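PDB 1WYZ: putative S-adenosylmethionine-dependent methyltransferase from Bacteroides thetaiotaomicron, which is probably a methyltransferase that uses S-adenosylmethionine as methyl donor, although its substrate is not established. Local coordinates for residues Ser166-Ile172 and Cys228-Lys234; Arg151-Lys156 and Asp184-Cys189; Thr11-Thr15 and Asn200-Glu204; Glu2-Leu8 and Gly83-Ile89. The contacts are given in a common frame with arbitrary orientation. Residues are numbered along the deposited sequence.

The chain folds into two alpha/beta domains. Contact 4 pairs two strands of the N-terminal parallel sheet. Contacts 1 and 2 lie in the C-terminal domain, their centres 12 Å apart: contact 1 joins two strands of the mixed sheet and contact 2 packs two helices on it, F171 touching L155 and I185. Contact 3 bridges the domains, its loop 11-15 following the first strand of contact 4 and its I201 packing on I229 of contact 1. Contacts 2 and 4 are farthest apart, centres 42 Å. Along the chain contact 4 is complete before contacts 1 and 2 begin, while contact 3 spans residues 11 to 204. The layout resembles RsmI-like methyltransferases, where the cofactor binds between domains.

Contact 1 (Ser166-Ile172 and Cys228-Lys234); sequences SQTQLFI and CIFLLYK
Lay strand 228-233 antiparallel to strand 168-172, with N-to-C directions at 159° and axes 4.8 Å apart at closest. I229 sits beside I172, its CG1 3.6 Å from I172 CG2. F230 then forms a hydrogen-bonded pair with F171: F230 N to F171 O is 2.9 Å and F171 N to F230 O 3.2 Å. The p rotamer of F171 brings its ring over F230, whose CB makes a CH-pi contact 4.0 Å from the F171 ring centroid. These are inner strands of the C-terminal mixed sheet, with strand 138-143 beyond 168-173 and strand 194-199 beyond 228-233. L231, a non-hydrogen-bonded partner of L170, meets it CG to CG at 3.8 Å on the I172-I229 face. L232 N reaches Q169 O at 3.0 Å, and Q169 N reaches L232 O at 3.2 Å; L232 CG lies 3.9 Å from F171 CE2, at the ring edge. Y233 (chi1 t) offers a ring face to T168 OG1, which is bonded to N134. K234 NZ ends the pairing with a 3.2 Å hydrogen bond to S166 OG.

Contact 2 (Arg151-Lys156 and Asp184-Cys189); sequences RAKKLK and DILQNC
L155, N188 and D184 carry most of this helix-helix packing. Residues 151-156, near the start of helix 150-165, cross residues 184-188, the last turn of helix 178-188, at -70° with the axes 9.9 Å apart at closest; C189 is the first residue to leave helical geometry. L155 (m, t) points at the crossing helix, its CD1 3.8 Å from D184 O and 4.0 Å from D184 CB, while L155 CB lies 4.4 Å from C189 SG and its side chain packs on I185. N188, chi1 m, also points across and fills the space between A152 and L155, its CA 6.1 Å from the CA of A152. The backbone O of N188 accepts from K156 NZ at 2.9 Å. D184, chi1 m, faces R151 in a salt bridge, R151 NH2 to D184 OD2 2.6 Å. A weak second bond runs from R151 NE to D184 OD2 at 3.1 Å. The guanidinium has another acidic partner, E173, through NH1. Both helices cover the same face of the mixed sheet, where L155 and I185 rest on F171 of strand 168-173; helix 150-165 is the connection of the beta-alpha-beta crossover from strand 138-143 to 168-173.

Contact 3 (Thr11-Thr15 and Asn200-Glu204); sequences TLGDT and NITCE
Neither segment has regular secondary structure. Residues 200-203 make a type II beta turn, closed by C203 N to N200 O at 3.0 Å, with T202 at its third position in positive phi (73°). Facing it, 11-15 bends past with G13 at phi/psi -144/-143, held by T11 OG1 donating to G13 O at 2.8 Å. The two backbones come nearest, CA to CA, at G13 and C203, 6.0 Å. There C203 SG (chi1 m) rests 3.6 Å from G13 CA, in space that a CB on residue 13 would occupy. No hydrogen bond crosses; the join is van der Waals packing. L12 CD2 lies 4.2 Å from I201 CB, L12 CB lies 3.7 Å from T202 OG1, and T15 CG2 is 3.2 Å from T202 O. That carbonyl takes its hydrogen bond from Q19 NE2. The contact bridges the domains, the loop after strand 5-8 meeting the turn between strands 194-199 and 207-212, with helix 123-131 packing on I201 and T202 and helix 17-20 on T15 and T202.

Contact 4 (Glu2-Leu8 and Gly83-Ile89); sequences ETALYLL and GASMGVI
Strands 5-8 and 86-89 run parallel, their axes 4.5 Å apart at closest and 25° off alignment, in the register L5-M86, Y6-G87, L7-V88. The hydrogen bonds form the staggered ladder of a parallel pair: M86 N to A4 O 3.0 Å, Y6 N to M86 O 2.7 Å, V88 N to Y6 O 2.9 Å and L8 N to V88 O 2.7 Å. Ahead of the strands, S85 OG (chi1 m) donates to E2 O at 2.6 Å, and that carbonyl also receives a weak bond from Y6 OH at 3.5 Å. T3 OG1 reaches G83 O only weakly, at 3.5 Å; G83, with positive phi, ends helix 70-81 in a Schellman motif. L5 CD1 packs on V88 CG2 at 3.6 Å, and L7 CD1 touches the same CG2 at 3.7 Å, while on the opposite face G87 leaves room for L8, whose CD1 would crowd a CB there. The backbone of L5 and L7 bonds onward to strand 115-117 and that of G87 to strand 34-37, so both are inner strands of the N-terminal parallel sheet; helix 70-81 packs against L5 and M86 (present as selenomethionine), and L7 touches M129 of the second subunit.

Contact 1 (Ser166-Ile172 and Cys228-Lys234)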
loop_
_atom_site.group_PDB
_atom_site.type_symbol
_atom_site.label_atom_id
_atom_site.label_comp_id
_atom_site.label_asym_id
_atom_site.label_seq_id
_atom_site.Cartn_x
_atom_site.Cartn_y
_atom_site.Cartn_z
ATOM N N SER A 166 13.127 2.510 -13.807
ATOM C CA SER A 166 13.455 1.668 -12.659
ATOM C C SER A 166 12.257 1.605 -11.722
ATOM O O SER A 166 12.369 1.863 -10.520
ATOM C CB SER A 166 14.661 2.235 -11.920
ATOM O OG SER A 166 15.822 2.113 -12.721
ATOM N N GLN A 167 11.109 1.247 -12.288
ATOM C CA GLN A 167 9.879 1.172 -11.522
ATOM C C GLN A 167 9.062 -0.108 -11.684
ATOM O O GLN A 167 8.671 -0.490 -12.781
ATOM C CB GLN A 167 9.009 2.364 -11.878
ATOM C CG GLN A 167 7.728 2.468 -11.098
ATOM C CD GLN A 167 6.880 3.581 -11.642
ATOM O OE1 GLN A 167 6.090 3.378 -12.559
ATOM N NE2 GLN A 167 7.062 4.779 -11.101
ATOM N N THR A 168 8.796 -0.757 -10.565
ATOM C CA THR A 168 8.002 -1.964 -10.554
ATOM C C THR A 168 6.635 -1.670 -11.175
ATOM O O THR A 168 6.044 -0.617 -10.911
ATOM C CB THR A 168 7.826 -2.444 -9.102
ATOM O OG1 THR A 168 9.121 -2.593 -8.511
ATOM C CG2 THR A 168 7.072 -3.782 -9.039
ATOM N N GLN A 169 6.136 -2.578 -12.009
ATOM C CA GLN A 169 4.821 -2.385 -12.629
ATOM C C GLN A 169 3.853 -3.453 -12.109
ATOM O O GLN A 169 4.159 -4.643 -12.165
ATOM C CB GLN A 169 4.942 -2.468 -14.155
ATOM C CG GLN A 169 5.943 -1.481 -14.765
ATOM C CD GLN A 169 5.659 0.005 -14.450
ATOM O OE1 GLN A 169 4.589 0.542 -14.760
ATOM N NE2 GLN A 169 6.640 0.669 -13.840
ATOM N N LEU A 170 2.692 -3.034 -11.605
ATOM C CA LEU A 170 1.719 -3.977 -11.048
ATOM C C LEU A 170 0.346 -3.926 -11.695
ATOM O O LEU A 170 -0.165 -2.846 -11.997
ATOM C CB LEU A 170 1.504 -3.738 -9.542
ATOM C CG LEU A 170 2.596 -3.830 -8.479
ATOM C CD1 LEU A 170 3.462 -2.580 -8.503
ATOM C CD2 LEU A 170 1.928 -3.957 -7.118
ATOM N N PHE A 171 -0.260 -5.096 -11.869
ATOM C CA PHE A 171 -1.595 -5.196 -12.443
ATOM C C PHE A 171 -2.284 -6.482 -11.974
ATOM O O PHE A 171 -1.617 -7.466 -11.636
ATOM C CB PHE A 171 -1.530 -5.121 -13.976
ATOM C CG PHE A 171 -0.571 -6.097 -14.614
ATOM C CD1 PHE A 171 -0.993 -7.384 -14.977
ATOM C CD2 PHE A 171 0.743 -5.723 -14.892
ATOM C CE1 PHE A 171 -0.127 -8.282 -15.613
ATOM C CE2 PHE A 171 1.627 -6.621 -15.534
ATOM C CZ PHE A 171 1.180 -7.904 -15.891
ATOM N N ILE A 172 -3.612 -6.469 -11.930
ATOM C CA ILE A 172 -4.367 -7.631 -11.481
ATOM C C ILE A 172 -5.238 -8.215 -12.585
ATOM O O ILE A 172 -5.427 -7.590 -13.638
ATOM C CB ILE A 172 -5.263 -7.284 -10.284
ATOM C CG1 ILE A 172 -6.326 -6.268 -10.710
ATOM C CG2 ILE A 172 -4.412 -6.732 -9.143
ATOM C CD1 ILE A 172 -7.466 -6.070 -9.711
ATOM N N CYS A 228 -5.047 -13.333 -8.088
ATOM C CA CYS A 228 -3.662 -12.993 -7.740
ATOM C C CYS A 228 -3.221 -11.678 -8.400
ATOM O O CYS A 228 -3.956 -11.100 -9.192
ATOM C CB CYS A 228 -2.720 -14.111 -8.186
ATOM S SG CYS A 228 -2.726 -14.406 -9.958
ATOM N N ILE A 229 -2.017 -11.213 -8.072
ATOM C CA ILE A 229 -1.485 -9.970 -8.641
ATOM C C ILE A 229 -0.195 -10.272 -9.388
ATOM O O ILE A 229 0.486 -11.245 -9.067
ATOM C CB ILE A 229 -1.127 -8.924 -7.556
ATOM C CG1 ILE A 229 -2.362 -8.545 -6.746
ATOM C CG2 ILE A 229 -0.517 -7.689 -8.206
ATOM C CD1 ILE A 229 -2.811 -9.592 -5.734
ATOM N N PHE A 230 0.154 -9.433 -10.361
ATOM C CA PHE A 230 1.379 -9.644 -11.118
ATOM C C PHE A 230 2.326 -8.450 -11.036
ATOM O O PHE A 230 1.897 -7.296 -11.075
ATOM C CB PHE A 230 1.051 -9.946 -12.580
ATOM C CG PHE A 230 0.272 -11.217 -12.776
ATOM C CD1 PHE A 230 0.815 -12.445 -12.410
ATOM C CD2 PHE A 230 -1.019 -11.189 -13.314
ATOM C CE1 PHE A 230 0.087 -13.633 -12.570
ATOM C CE2 PHE A 230 -1.763 -12.376 -13.481
ATOM C CZ PHE A 230 -1.203 -13.593 -13.107
ATOM N N LEU A 231 3.621 -8.731 -10.919
ATOM C CA LEU A 231 4.624 -7.674 -10.849
ATOM C C LEU A 231 5.767 -7.909 -11.829
ATOM O O LEU A 231 6.361 -8.981 -11.848
ATOM C CB LEU A 231 5.207 -7.564 -9.441
ATOM C CG LEU A 231 4.257 -7.294 -8.277
ATOM C CD1 LEU A 231 3.524 -8.592 -7.921
ATOM C CD2 LEU A 231 5.048 -6.767 -7.063
ATOM N N LEU A 232 6.073 -6.894 -12.631
ATOM C CA LEU A 232 7.153 -6.955 -13.614
ATOM C C LEU A 232 8.312 -6.044 -13.203
ATOM O O LEU A 232 8.105 -4.861 -12.929
ATOM C CB LEU A 232 6.652 -6.495 -14.996
ATOM C CG LEU A 232 5.499 -7.199 -15.709
ATOM C CD1 LEU A 232 5.309 -6.573 -17.075
ATOM C CD2 LEU A 232 5.812 -8.679 -15.857
ATOM N N TYR A 233 9.526 -6.588 -13.165
ATOM C CA TYR A 233 10.698 -5.787 -12.819
ATOM C C TYR A 233 11.913 -6.295 -13.592
ATOM O O TYR A 233 11.787 -7.269 -14.326
ATOM C CB TYR A 233 10.943 -5.778 -11.314
ATOM C CG TYR A 233 11.789 -4.601 -10.894
ATOM C CD1 TYR A 233 11.476 -3.309 -11.318
ATOM C CD2 TYR A 233 12.938 -4.785 -10.130
ATOM C CE1 TYR A 233 12.303 -2.222 -11.000
ATOM C CE2 TYR A 233 13.768 -3.720 -9.804
ATOM C CZ TYR A 233 13.453 -2.440 -10.240
ATOM O OH TYR A 233 14.294 -1.394 -9.926
ATOM N N LYS A 234 13.078 -5.665 -13.415
ATOM C CA LYS A 234 14.270 -6.003 -14.211
ATOM C C LYS A 234 15.221 -7.194 -14.043
ATOM O O LYS A 234 15.439 -7.921 -15.022
ATOM C CB LYS A 234 15.132 -4.748 -14.380
ATOM C CG LYS A 234 15.314 -3.906 -13.151
ATOM C CD LYS A 234 16.182 -2.711 -13.512
ATOM C CE LYS A 234 16.386 -1.767 -12.343
ATOM N NZ LYS A 234 17.398 -0.729 -12.689
#

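Contact 2 (Arg151-Lys156 and Asp184-Cys189)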
loop_
_atom_site.group_PDB
_atom_site.type_symbol
_atom_site.label_atom_id
_atom_site.label_comp_id
_atom_site.label_asym_id
_atom_site.label_seq_id
_atom_site.Cartn_x
_atom_site.Cartn_y
_atom_site.Cartn_z
ATOM N N ARG A 151 -3.606 -5.664 -25.300
ATOM C CA ARG A 151 -3.034 -6.181 -24.065
ATOM C C ARG A 151 -1.535 -6.385 -24.237
ATOM O O ARG A 151 -0.764 -6.276 -23.285
ATOM C CB ARG A 151 -3.712 -7.498 -23.683
ATOM C CG ARG A 151 -3.316 -8.004 -22.316
ATOM C CD ARG A 151 -4.460 -8.727 -21.655
ATOM N NE ARG A 151 -4.166 -10.141 -21.470
ATOM C CZ ARG A 151 -4.951 -10.981 -20.807
ATOM N NH1 ARG A 151 -6.087 -10.552 -20.267
ATOM N NH2 ARG A 151 -4.586 -12.247 -20.664
ATOM N N ALA A 152 -1.126 -6.686 -25.463
ATOM C CA ALA A 152 0.283 -6.878 -25.759
ATOM C C ALA A 152 0.941 -5.505 -25.774
ATOM O O ALA A 152 2.079 -5.350 -25.348
ATOM C CB ALA A 152 0.442 -7.554 -27.105
ATOM N N LYS A 153 0.212 -4.510 -26.272
ATOM C CA LYS A 153 0.731 -3.153 -26.325
ATOM C C LYS A 153 1.014 -2.703 -24.905
ATOM O O LYS A 153 2.098 -2.211 -24.600
ATOM C CB LYS A 153 -0.282 -2.190 -26.957
ATOM C CG LYS A 153 -0.325 -2.195 -28.483
ATOM C CD LYS A 153 -1.074 -0.975 -29.021
ATOM C CE LYS A 153 -0.344 0.331 -28.697
ATOM N NZ LYS A 153 0.930 0.484 -29.457
ATOM N N LYS A 154 0.025 -2.892 -24.040
ATOM C CA LYS A 154 0.132 -2.494 -22.645
ATOM C C LYS A 154 1.312 -3.168 -21.945
ATOM O O LYS A 154 2.169 -2.481 -21.386
ATOM C CB LYS A 154 -1.185 -2.794 -21.911
ATOM C CG LYS A 154 -1.339 -2.107 -20.564
ATOM C CD LYS A 154 -1.142 -0.609 -20.693
ATOM C CE LYS A 154 -1.658 0.106 -19.463
ATOM N NZ LYS A 154 -1.044 -0.471 -18.243
ATOM N N LEU A 155 1.364 -4.499 -21.979
ATOM C CA LEU A 155 2.460 -5.246 -21.349
ATOM C C LEU A 155 3.801 -4.730 -21.858
ATOM O O LEU A 155 4.738 -4.529 -21.086
ATOM C CB LEU A 155 2.353 -6.746 -21.669
ATOM C CG LEU A 155 1.125 -7.513 -21.160
ATOM C CD1 LEU A 155 0.997 -8.854 -21.876
ATOM C CD2 LEU A 155 1.243 -7.699 -19.654
ATOM N N LYS A 156 3.876 -4.507 -23.165
ATOM C CA LYS A 156 5.094 -4.032 -23.806
ATOM C C LYS A 156 5.519 -2.651 -23.287
ATOM O O LYS A 156 6.708 -2.400 -23.085
ATOM C CB LYS A 156 4.873 -3.982 -25.320
ATOM C CG LYS A 156 6.117 -4.226 -26.150
ATOM C CD LYS A 156 6.567 -5.679 -26.082
ATOM C CE LYS A 156 7.783 -5.920 -26.983
ATOM N NZ LYS A 156 8.339 -7.295 -26.831
ATOM N N ASP A 184 0.140 -14.696 -21.906
ATOM C CA ASP A 184 0.400 -13.423 -22.580
ATOM C C ASP A 184 1.701 -12.733 -22.143
ATOM O O ASP A 184 2.421 -12.168 -22.980
ATOM C CB ASP A 184 -0.772 -12.454 -22.393
ATOM C CG ASP A 184 -1.958 -12.800 -23.269
ATOM O OD1 ASP A 184 -1.744 -13.141 -24.448
ATOM O OD2 ASP A 184 -3.105 -12.722 -22.780
ATOM N N ILE A 185 1.999 -12.783 -20.847
ATOM C CA ILE A 185 3.204 -12.157 -20.329
ATOM C C ILE A 185 4.465 -12.777 -20.929
ATOM O O ILE A 185 5.377 -12.060 -21.357
ATOM C CB ILE A 185 3.245 -12.252 -18.783
ATOM C CG1 ILE A 185 2.030 -11.520 -18.209
ATOM C CG2 ILE A 185 4.542 -11.643 -18.240
ATOM C CD1 ILE A 185 2.134 -10.038 -18.071
ATOM N N LEU A 186 4.499 -14.106 -20.991
ATOM C CA LEU A 186 5.659 -14.817 -21.520
ATOM C C LEU A 186 5.777 -14.818 -23.043
ATOM O O LEU A 186 6.826 -15.169 -23.594
ATOM C CB LEU A 186 5.676 -16.247 -20.979
ATOM C CG LEU A 186 4.449 -17.125 -21.231
ATOM C CD1 LEU A 186 4.521 -17.720 -22.637
ATOM C CD2 LEU A 186 4.405 -18.239 -20.180
ATOM N N GLN A 187 4.710 -14.428 -23.729
ATOM C CA GLN A 187 4.763 -14.358 -25.180
ATOM C C GLN A 187 5.284 -12.987 -25.596
ATOM O O GLN A 187 6.138 -12.881 -26.476
ATOM C CB GLN A 187 3.382 -14.580 -25.796
ATOM C CG GLN A 187 2.864 -15.987 -25.626
ATOM C CD GLN A 187 3.764 -16.995 -26.285
ATOM O OE1 GLN A 187 3.783 -18.163 -25.908
ATOM N NE2 GLN A 187 4.519 -16.551 -27.285
ATOM N N ASN A 188 4.790 -11.944 -24.935
ATOM C CA ASN A 188 5.171 -10.565 -25.250
ATOM C C ASN A 188 6.345 -9.946 -24.489
ATOM O O ASN A 188 6.958 -8.992 -24.973
ATOM C CB ASN A 188 3.955 -9.651 -25.084
ATOM C CG ASN A 188 2.729 -10.186 -25.786
ATOM O OD1 ASN A 188 1.948 -10.944 -25.204
ATOM N ND2 ASN A 188 2.560 -9.814 -27.050
ATOM N N CYS A 189 6.664 -10.469 -23.310
ATOM C CA CYS A 189 7.755 -9.904 -22.525
ATOM C C CYS A 189 9.108 -10.525 -22.812
ATOM O O CYS A 189 9.192 -11.634 -23.349
ATOM C CB CYS A 189 7.433 -10.004 -21.036
ATOM S SG CYS A 189 6.063 -8.902 -20.536
#

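Contact 3 (Thr11-Thr15 and Asn200-Glu204)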
loop_
_atom_site.group_PDB
_atom_site.type_symbol
_atom_site.label_atom_id
_atom_site.label_comp_id
_atom_site.label_asym_id
_atom_site.label_seq_id
_atom_site.Cartn_x
_atom_site.Cartn_y
_atom_site.Cartn_z
ATOM N N THR A 11 -10.624 -7.788 5.326
ATOM C CA THR A 11 -9.690 -8.856 4.954
ATOM C C THR A 11 -9.586 -9.071 3.442
ATOM O O THR A 11 -10.548 -8.851 2.704
ATOM C CB THR A 11 -10.091 -10.217 5.578
ATOM O OG1 THR A 11 -11.381 -10.608 5.091
ATOM C CG2 THR A 11 -10.123 -10.131 7.098
ATOM N N LEU A 12 -8.410 -9.505 2.993
ATOM C CA LEU A 12 -8.162 -9.774 1.580
ATOM C C LEU A 12 -8.870 -11.071 1.188
ATOM O O LEU A 12 -9.339 -11.222 0.063
ATOM C CB LEU A 12 -6.651 -9.900 1.322
ATOM C CG LEU A 12 -5.896 -8.834 0.504
ATOM C CD1 LEU A 12 -6.299 -7.422 0.927
ATOM C CD2 LEU A 12 -4.398 -9.039 0.686
ATOM N N GLY A 13 -8.949 -12.009 2.125
ATOM C CA GLY A 13 -9.616 -13.269 1.849
ATOM C C GLY A 13 -10.357 -13.789 3.066
ATOM O O GLY A 13 -10.935 -13.017 3.824
ATOM N N ASP A 14 -10.340 -15.106 3.243
ATOM C CA ASP A 14 -10.997 -15.757 4.371
ATOM C C ASP A 14 -9.969 -16.055 5.471
ATOM O O ASP A 14 -9.408 -17.151 5.536
ATOM C CB ASP A 14 -11.672 -17.054 3.898
ATOM C CG ASP A 14 -12.083 -17.955 5.050
ATOM O OD1 ASP A 14 -12.745 -17.458 5.983
ATOM O OD2 ASP A 14 -11.746 -19.159 5.023
ATOM N N THR A 15 -9.720 -15.067 6.326
ATOM C CA THR A 15 -8.752 -15.215 7.409
ATOM C C THR A 15 -9.240 -14.564 8.685
ATOM O O THR A 15 -10.125 -13.723 8.665
ATOM C CB THR A 15 -7.414 -14.526 7.090
ATOM O OG1 THR A 15 -7.648 -13.120 6.905
ATOM C CG2 THR A 15 -6.769 -15.120 5.852
ATOM N N ASN A 200 -3.401 -15.647 -3.552
ATOM C CA ASN A 200 -3.887 -15.872 -2.193
ATOM C C ASN A 200 -3.053 -15.200 -1.126
ATOM O O ASN A 200 -2.713 -15.823 -0.122
ATOM C CB ASN A 200 -3.959 -17.355 -1.865
ATOM C CG ASN A 200 -5.149 -18.024 -2.496
ATOM O OD1 ASN A 200 -6.258 -17.478 -2.495
ATOM N ND2 ASN A 200 -4.939 -19.223 -3.027
ATOM N N ILE A 201 -2.733 -13.928 -1.334
ATOM C CA ILE A 201 -1.930 -13.185 -0.372
ATOM C C ILE A 201 -2.669 -13.134 0.974
ATOM O O ILE A 201 -3.853 -12.783 1.038
ATOM C CB ILE A 201 -1.630 -11.746 -0.910
ATOM C CG1 ILE A 201 -0.953 -11.848 -2.284
ATOM C CG2 ILE A 201 -0.730 -10.993 0.058
ATOM C CD1 ILE A 201 -0.930 -10.549 -3.088
ATOM N N THR A 202 -1.945 -13.505 2.033
ATOM C CA THR A 202 -2.442 -13.558 3.418
ATOM C C THR A 202 -3.403 -14.727 3.714
ATOM O O THR A 202 -3.761 -14.951 4.873
ATOM C CB THR A 202 -3.151 -12.240 3.854
ATOM O OG1 THR A 202 -4.466 -12.189 3.291
ATOM C CG2 THR A 202 -2.357 -11.032 3.411
ATOM N N CYS A 203 -3.809 -15.473 2.683
ATOM C CA CYS A 203 -4.737 -16.599 2.870
ATOM C C CYS A 203 -4.069 -17.950 3.138
ATOM O O CYS A 203 -4.739 -18.978 3.204
ATOM C CB CYS A 203 -5.646 -16.732 1.651
ATOM S SG CYS A 203 -6.652 -15.274 1.330
ATOM N N GLU A 204 -2.750 -17.931 3.298
ATOM C CA GLU A 204 -1.950 -19.131 3.558
ATOM C C GLU A 204 -2.047 -20.287 2.557
ATOM O O GLU A 204 -1.434 -21.336 2.747
ATOM C CB GLU A 204 -2.168 -19.632 4.989
ATOM C CG GLU A 204 -1.454 -18.749 6.011
ATOM C CD GLU A 204 -0.083 -18.278 5.513
ATOM O OE1 GLU A 204 0.816 -19.132 5.330
ATOM O OE2 GLU A 204 0.091 -17.056 5.302
#

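Contact 4 (Glu2-Leu8 and Gly83-Ile89)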
loop_
_atom_site.group_PDB
_atom_site.type_symbol
_atom_site.label_atom_id
_atom_site.label_comp_id
_atom_site.label_asym_id
_atom_site.label_seq_id
_atom_site.Cartn_x
_atom_site.Cartn_y
_atom_site.Cartn_z
ATOM N N GLU A 2 -10.608 11.972 16.166
ATOM C CA GLU A 2 -11.800 11.119 16.460
ATOM C C GLU A 2 -12.941 11.459 15.509
ATOM O O GLU A 2 -13.312 10.640 14.673
ATOM C CB GLU A 2 -12.253 11.321 17.909
ATOM C CG GLU A 2 -13.385 10.406 18.364
ATOM C CD GLU A 2 -12.956 8.959 18.493
ATOM O OE1 GLU A 2 -11.866 8.720 19.049
ATOM O OE2 GLU A 2 -13.710 8.063 18.052
ATOM N N THR A 3 -13.501 12.659 15.628
ATOM C CA THR A 3 -14.598 13.048 14.751
ATOM C C THR A 3 -14.047 13.231 13.336
ATOM O O THR A 3 -13.395 14.234 13.030
ATOM C CB THR A 3 -15.277 14.351 15.244
ATOM O OG1 THR A 3 -16.174 14.835 14.236
ATOM C CG2 THR A 3 -14.240 15.412 15.568
ATOM N N ALA A 4 -14.305 12.238 12.486
ATOM C CA ALA A 4 -13.821 12.254 11.112
ATOM C C ALA A 4 -14.344 11.069 10.301
ATOM O O ALA A 4 -15.112 10.248 10.803
ATOM C CB ALA A 4 -12.295 12.240 11.106
ATOM N N LEU A 5 -13.924 11.004 9.037
ATOM C CA LEU A 5 -14.300 9.922 8.137
ATOM C C LEU A 5 -13.155 8.909 8.123
ATOM O O LEU A 5 -12.125 9.110 7.467
ATOM C CB LEU A 5 -14.550 10.449 6.711
ATOM C CG LEU A 5 -14.955 9.415 5.639
ATOM C CD1 LEU A 5 -16.337 8.838 5.956
ATOM C CD2 LEU A 5 -14.964 10.061 4.264
ATOM N N TYR A 6 -13.344 7.832 8.876
ATOM C CA TYR A 6 -12.372 6.759 8.981
ATOM C C TYR A 6 -12.534 5.773 7.823
ATOM O O TYR A 6 -13.605 5.189 7.639
ATOM C CB TYR A 6 -12.573 6.027 10.304
ATOM C CG TYR A 6 -12.029 6.755 11.521
ATOM C CD1 TYR A 6 -10.699 6.603 11.910
ATOM C CD2 TYR A 6 -12.856 7.545 12.315
ATOM C CE1 TYR A 6 -10.205 7.210 13.062
ATOM C CE2 TYR A 6 -12.372 8.157 13.473
ATOM C CZ TYR A 6 -11.043 7.982 13.843
ATOM O OH TYR A 6 -10.555 8.560 15.000
ATOM N N LEU A 7 -11.478 5.601 7.034
ATOM C CA LEU A 7 -11.488 4.669 5.909
ATOM C C LEU A 7 -11.128 3.294 6.452
ATOM O O LEU A 7 -9.958 3.005 6.672
ATOM C CB LEU A 7 -10.467 5.118 4.869
ATOM C CG LEU A 7 -10.957 6.107 3.799
ATOM C CD1 LEU A 7 -12.163 6.881 4.276
ATOM C CD2 LEU A 7 -9.811 7.030 3.412
ATOM N N LEU A 8 -12.139 2.449 6.651
ATOM C CA LEU A 8 -11.947 1.106 7.222
ATOM C C LEU A 8 -11.601 -0.093 6.320
ATOM O O LEU A 8 -12.395 -0.495 5.480
ATOM C CB LEU A 8 -13.192 0.731 8.029
ATOM C CG LEU A 8 -13.697 1.799 8.998
ATOM C CD1 LEU A 8 -14.940 1.285 9.701
ATOM C CD2 LEU A 8 -12.594 2.136 9.998
ATOM N N GLY A 83 -20.760 16.357 13.239
ATOM C CA GLY A 83 -19.916 16.090 14.388
ATOM C C GLY A 83 -19.832 14.631 14.785
ATOM O O GLY A 83 -19.220 14.297 15.803
ATOM N N ALA A 84 -20.451 13.759 13.997
ATOM C CA ALA A 84 -20.421 12.321 14.272
ATOM C C ALA A 84 -19.408 11.649 13.348
ATOM O O ALA A 84 -19.348 11.961 12.158
ATOM C CB ALA A 84 -21.801 11.716 14.061
ATOM N N SER A 85 -18.611 10.731 13.889
ATOM C CA SER A 85 -17.614 10.034 13.082
ATOM C C SER A 85 -18.273 8.998 12.168
ATOM O O SER A 85 -19.295 8.416 12.527
ATOM C CB SER A 85 -16.583 9.363 13.991
ATOM O OG SER A 85 -15.857 10.331 14.738
HETATM N N MSE A 86 -17.701 8.789 10.981
HETATM C CA MSE A 86 -18.238 7.821 10.024
HETATM C C MSE A 86 -17.156 6.926 9.443
HETATM O O MSE A 86 -15.988 7.298 9.391
HETATM C CB MSE A 86 -18.941 8.522 8.870
HETATM C CG MSE A 86 -20.122 9.383 9.248
HETATM SE SE MSE A 86 -20.929 10.090 7.624
HETATM C CE MSE A 86 -22.264 8.712 7.283
ATOM N N GLY A 87 -17.540 5.742 8.989
ATOM C CA GLY A 87 -16.552 4.855 8.414
ATOM C C GLY A 87 -16.902 4.432 6.999
ATOM O O GLY A 87 -18.070 4.444 6.618
ATOM N N VAL A 88 -15.886 4.084 6.212
ATOM C CA VAL A 88 -16.095 3.616 4.847
ATOM C C VAL A 88 -15.570 2.182 4.839
ATOM O O VAL A 88 -14.519 1.905 5.419
ATOM C CB VAL A 88 -15.322 4.466 3.810
ATOM C CG1 VAL A 88 -15.628 3.967 2.418
ATOM C CG2 VAL A 88 -15.709 5.931 3.924
ATOM N N ILE A 89 -16.306 1.276 4.198
ATOM C CA ILE A 89 -15.922 -0.141 4.149
ATOM C C ILE A 89 -16.024 -0.721 2.741
ATOM O O ILE A 89 -17.048 -0.554 2.072
ATOM C CB ILE A 89 -16.836 -0.987 5.050
ATOM C CG1 ILE A 89 -16.951 -0.342 6.429
ATOM C CG2 ILE A 89 -16.288 -2.402 5.164
ATOM C CD1 ILE A 89 -18.094 -0.870 7.294
#